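Local coordinates for protein catalase-3 (Neurospora crassa, PDB 4AJ9) that breaks down hydrogen peroxide into oxygen and water with the help of a heme cofactor, probably protecting the cell from peroxide damage, at residues E474-K477 against K478-E482; N489-A492 against K493-V497. All blocks are in the same frame, centred on the assembly; numbering follows the deposited sequence.

Contact 1: E474-K477 against K478-E482; sequences EQVK and KNVLE
Gln475 and Asn479, one helical turn apart, join their side-chain amides: NE2 of Gln475 donates to OD1 of Asn479 at 2.8 Å, with an N-H...O angle of 151°. The two chains cross at about a right angle and their amide planes stand 56° apart. The acceptor lies near the plane of the glutamine amide, whereas the donor sits above the plane of the asparagine carbonyl. Gln475 can make this bond because its chain starts away from the backbone N and then bends at chi2 (55°), carrying the amide forward along the helix to Asn479. Tyr401 of a second subunit packs against Gln475, Val476 and Asn479. With an alanine here, OD1 of Asn479 would probably lose this donor and the asparagine amide would be freer to turn.

The tight side belongs to the branched residues. CG2 of Val480 presses on O of Val476 at 3.2 Å, the same oxygen that accepts N of Val480 at 2.9 Å, and Trp177 and Ser181 of helix 174-182 lie against Val480. Beta-branched valines suit this buried face, being compact and already limited in rotation.

The side toward solvent is looser. CE of the extended Lys478 lies 4.0 Å from CG of Glu474, while NZ of Lys478 remains 4.7 Å from OE2 of Glu474. Glu474 instead makes a long salt bridge, OE1 to NZ of Lys477 at 3.5 Å, and its negative charge probably also suits the amino-terminal end of the helix. Side-chain pairs at i and i+4, laid over the matching backbone bonds, are characteristic of an alpha-helix, here the opening turns of helix 474-487.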
loop_
_atom_site.group_PDB
_atom_site.type_symbol
_atom_site.label_atom_id
_atom_site.label_comp_id
_atom_site.label_asym_id
_atom_site.label_seq_id
_atom_site.Cartn_x
_atom_site.Cartn_y
_atom_site.Cartn_z
ATOM N N GLU C 474 7.736 -42.307 -4.116
ATOM C CA GLU C 474 7.863 -43.526 -3.321
ATOM C C GLU C 474 8.787 -43.357 -2.109
ATOM O O GLU C 474 8.446 -43.801 -1.011
ATOM C CB GLU C 474 8.331 -44.707 -4.183
ATOM C CG GLU C 474 8.477 -46.010 -3.415
ATOM C CD GLU C 474 7.191 -46.832 -3.384
ATOM O OE1 GLU C 474 6.086 -46.243 -3.413
ATOM O OE2 GLU C 474 7.292 -48.078 -3.341
ATOM N N GLN C 475 9.954 -42.741 -2.296
ATOM C CA GLN C 475 10.866 -42.564 -1.156
ATOM C C GLN C 475 10.216 -41.776 -0.023
ATOM O O GLN C 475 10.422 -42.078 1.156
ATOM C CB GLN C 475 12.182 -41.898 -1.565
ATOM C CG GLN C 475 13.227 -41.892 -0.446
ATOM C CD GLN C 475 13.493 -43.294 0.086
ATOM O OE1 GLN C 475 13.588 -44.247 -0.684
ATOM N NE2 GLN C 475 13.585 -43.427 1.406
ATOM N N VAL C 476 9.444 -40.751 -0.377
ATOM C CA VAL C 476 8.750 -39.972 0.638
ATOM C C VAL C 476 7.807 -40.863 1.449
ATOM O O VAL C 476 7.796 -40.802 2.679
ATOM C CB VAL C 476 8.017 -38.739 0.042
ATOM C CG1 VAL C 476 7.098 -38.113 1.080
ATOM C CG2 VAL C 476 9.038 -37.713 -0.474
ATOM N N LYS C 477 7.028 -41.710 0.774
ATOM C CA LYS C 477 6.174 -42.652 1.496
ATOM C C LYS C 477 6.984 -43.551 2.434
ATOM O O LYS C 477 6.546 -43.835 3.545
ATOM C CB LYS C 477 5.296 -43.479 0.546
ATOM C CG LYS C 477 4.049 -42.723 0.068
ATOM C CD LYS C 477 3.228 -43.525 -0.939
ATOM C CE LYS C 477 3.955 -43.678 -2.272
ATOM N NZ LYS C 477 3.116 -44.417 -3.265
ATOM N N LYS C 478 8.163 -43.996 1.992
ATOM C CA LYS C 478 8.989 -44.863 2.830
ATOM C C LYS C 478 9.532 -44.094 4.022
ATOM O O LYS C 478 9.618 -44.625 5.131
ATOM C CB LYS C 478 10.144 -45.468 2.035
ATOM C CG LYS C 478 9.719 -46.510 1.020
ATOM C CD LYS C 478 10.939 -47.030 0.271
ATOM C CE LYS C 478 10.564 -48.130 -0.714
ATOM N NZ LYS C 478 11.688 -48.410 -1.654
ATOM N N ASN C 479 9.900 -42.836 3.786
ATOM C CA ASN C 479 10.366 -41.950 4.852
ATOM C C ASN C 479 9.277 -41.750 5.891
ATOM O O ASN C 479 9.541 -41.740 7.089
ATOM C CB ASN C 479 10.816 -40.606 4.268
ATOM C CG ASN C 479 12.049 -40.737 3.415
ATOM O OD1 ASN C 479 12.763 -41.725 3.511
ATOM N ND2 ASN C 479 12.314 -39.738 2.578
ATOM N N VAL C 480 8.044 -41.588 5.422
ATOM C CA VAL C 480 6.900 -41.477 6.319
ATOM C C VAL C 480 6.730 -42.740 7.176
ATOM O O VAL C 480 6.570 -42.647 8.388
ATOM C CB VAL C 480 5.607 -41.160 5.535
ATOM C CG1 VAL C 480 4.388 -41.276 6.430
ATOM C CG2 VAL C 480 5.698 -39.763 4.929
ATOM N N LEU C 481 6.790 -43.919 6.552
ATOM C CA LEU C 481 6.685 -45.179 7.302
ATOM C C LEU C 481 7.790 -45.307 8.344
ATOM O O LEU C 481 7.547 -45.725 9.469
ATOM C CB LEU C 481 6.732 -46.392 6.370
ATOM C CG LEU C 481 5.434 -46.693 5.623
ATOM C CD1 LEU C 481 5.619 -47.905 4.730
ATOM C CD2 LEU C 481 4.294 -46.919 6.608
ATOM N N GLU C 482 9.012 -44.960 7.954
ATOM C CA GLU C 482 10.138 -45.060 8.870
ATOM C C GLU C 482 9.906 -44.200 10.113
ATOM O O GLU C 482 10.241 -44.597 11.231
ATOM C CB GLU C 482 11.435 -44.660 8.171
ATOM C CG GLU C 482 12.609 -44.553 9.107
ATOM C CD GLU C 482 13.911 -44.314 8.376
ATOM O OE1 GLU C 482 14.007 -43.303 7.646
ATOM O OE2 GLU C 482 14.839 -45.138 8.531
#

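Contact 2: N489-A492 against K493-V497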
loop_
_atom_site.group_PDB
_atom_site.type_symbol
_atom_site.label_atom_id
_atom_site.label_comp_id
_atom_site.label_asym_id
_atom_site.label_seq_id
_atom_site.Cartn_x
_atom_site.Cartn_y
_atom_site.Cartn_z
ATOM N N ASN C 489 5.075 -49.431 16.078
ATOM C CA ASN C 489 5.218 -50.454 15.058
ATOM C C ASN C 489 3.878 -50.885 14.455
ATOM O O ASN C 489 3.783 -51.082 13.246
ATOM C CB ASN C 489 5.998 -51.660 15.594
ATOM C CG ASN C 489 6.163 -52.748 14.558
ATOM O OD1 ASN C 489 5.572 -53.820 14.676
ATOM N ND2 ASN C 489 6.964 -52.476 13.525
ATOM N N ASP C 490 2.842 -51.022 15.283
ATOM C CA ASP C 490 1.527 -51.418 14.780
ATOM C C ASP C 490 0.923 -50.349 13.863
ATOM O O ASP C 490 0.296 -50.670 12.858
ATOM C CB ASP C 490 0.550 -51.688 15.925
ATOM C CG ASP C 490 -0.734 -52.327 15.444
ATOM O OD1 ASP C 490 -0.643 -53.285 14.654
ATOM O OD2 ASP C 490 -1.831 -51.870 15.835
ATOM N N VAL C 491 1.098 -49.082 14.223
ATOM C CA VAL C 491 0.602 -48.002 13.380
ATOM C C VAL C 491 1.258 -48.071 12.010
ATOM O O VAL C 491 0.578 -48.009 10.982
ATOM C CB VAL C 491 0.848 -46.610 14.005
ATOM C CG1 VAL C 491 0.609 -45.518 12.957
ATOM C CG2 VAL C 491 -0.073 -46.390 15.191
ATOM N N ALA C 492 2.580 -48.215 11.992
ATOM C CA ALA C 492 3.306 -48.246 10.729
ATOM C C ALA C 492 2.893 -49.457 9.888
ATOM O O ALA C 492 2.727 -49.344 8.675
ATOM C CB ALA C 492 4.816 -48.233 10.973
ATOM N N LYS C 493 2.725 -50.610 10.533
ATOM C CA LYS C 493 2.241 -51.814 9.846
ATOM C C LYS C 493 0.884 -51.565 9.183
ATOM O O LYS C 493 0.688 -51.827 7.982
ATOM C CB LYS C 493 2.169 -53.007 10.818
ATOM C CG LYS C 493 3.538 -53.646 11.108
ATOM C CD LYS C 493 3.510 -54.529 12.357
ATOM C CE LYS C 493 2.651 -55.765 12.168
ATOM N NZ LYS C 493 3.268 -56.726 11.208
ATOM N N ARG C 494 -0.045 -51.020 9.956
ATOM C CA ARG C 494 -1.392 -50.811 9.455
ATOM C C ARG C 494 -1.435 -49.779 8.322
ATOM O O ARG C 494 -2.144 -49.966 7.335
ATOM C CB ARG C 494 -2.336 -50.474 10.614
ATOM C CG ARG C 494 -2.589 -51.691 11.498
ATOM C CD ARG C 494 -2.999 -51.322 12.907
ATOM N NE ARG C 494 -4.389 -50.893 12.992
ATOM C CZ ARG C 494 -4.987 -50.548 14.128
ATOM N NH1 ARG C 494 -4.317 -50.582 15.280
ATOM N NH2 ARG C 494 -6.253 -50.170 14.122
ATOM N N VAL C 495 -0.646 -48.713 8.445
ATOM C CA VAL C 495 -0.527 -47.727 7.372
ATOM C C VAL C 495 0.174 -48.330 6.154
ATOM O O VAL C 495 -0.276 -48.164 5.023
ATOM C CB VAL C 495 0.232 -46.458 7.836
ATOM C CG1 VAL C 495 0.621 -45.589 6.638
ATOM C CG2 VAL C 495 -0.604 -45.672 8.856
ATOM N N ALA C 496 1.273 -49.038 6.394
ATOM C CA ALA C 496 2.028 -49.672 5.315
ATOM C C ALA C 496 1.125 -50.508 4.412
ATOM O O ALA C 496 1.319 -50.545 3.201
ATOM C CB ALA C 496 3.159 -50.537 5.882
ATOM N N VAL C 497 0.139 -51.178 4.997
ATOM C CA VAL C 497 -0.762 -52.010 4.203
ATOM C C VAL C 497 -1.373 -51.210 3.063
ATOM O O VAL C 497 -1.345 -51.635 1.909
ATOM C CB VAL C 497 -1.894 -52.604 5.047
ATOM C CG1 VAL C 497 -2.952 -53.235 4.134
ATOM C CG2 VAL C 497 -1.342 -53.636 6.019
#
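ND2 of Asn489 is gripped by two acceptors, OD1 of Asn485 and O of Pro504, while OD1 of the same carboxamide lies 3.2 Å from CD of Lys493. The setting is the first turns of the alpha-helix 489-499, where side chains four residues apart meet above the i to i+4 backbone bonds. Lys493 suits this place through its aliphatic part: CG and CD pass over the carbonyl and amide oxygens of Asn489, and the chain then bends at both chi3 and chi4.

One residue further along, Asp490 and Arg494 form a salt bridge. NH1 of Arg494 donates to OD2 of Asp490 at 2.9 Å with an angle of 157°, meeting the oxygen nearly along its C-O axis. The carboxylate comes to the edge of the guanidinium, close to its plane, but the two planes are turned 46° from each other. CD of Arg494 lies 3.2 Å from the same OD2, and the bend at chi3 (77°) beyond it turns the guanidinium so that NH1 faces the carboxylate. The remaining nitrogens are held too, NE by a salt bridge to Asp677 and NH2 by OE1 of Gln458, so the planar group is fixed from several directions; two acidic partners would be expected to favour its positive charge.

The buried face has small residues. Val495 reaches Ile464 of helix 454-468, and the short alanines let the neighbouring helix 474-487 come close. N of Ala496 donates to O of Ala492 at 2.7 Å, and CB of Ala496 rests 3.1 Å from that same oxygen.

How the contacts relate
The helices carrying contact 1 and contact 2 follow one another in the chain, and the two contacts, with centres 12 Å apart, pack against each other through Leu481. Its CD2 lies 3.6 Å from O of Ala492 and 3.9 Å from CG1 of Val495, inserting a branched side chain from 474-487 into a surface that alanines keep low on 489-499. The apolar faces thus turn to each other, while the Gln475-Asn479 and Asp490-Arg494 pairs occupy other sides of their helices. Both contacts belong to the catalase-related immune-responsive region and lie away from the heme pocket and the probable active-site residues, the centre of each about 30 Å from the centre of the chain.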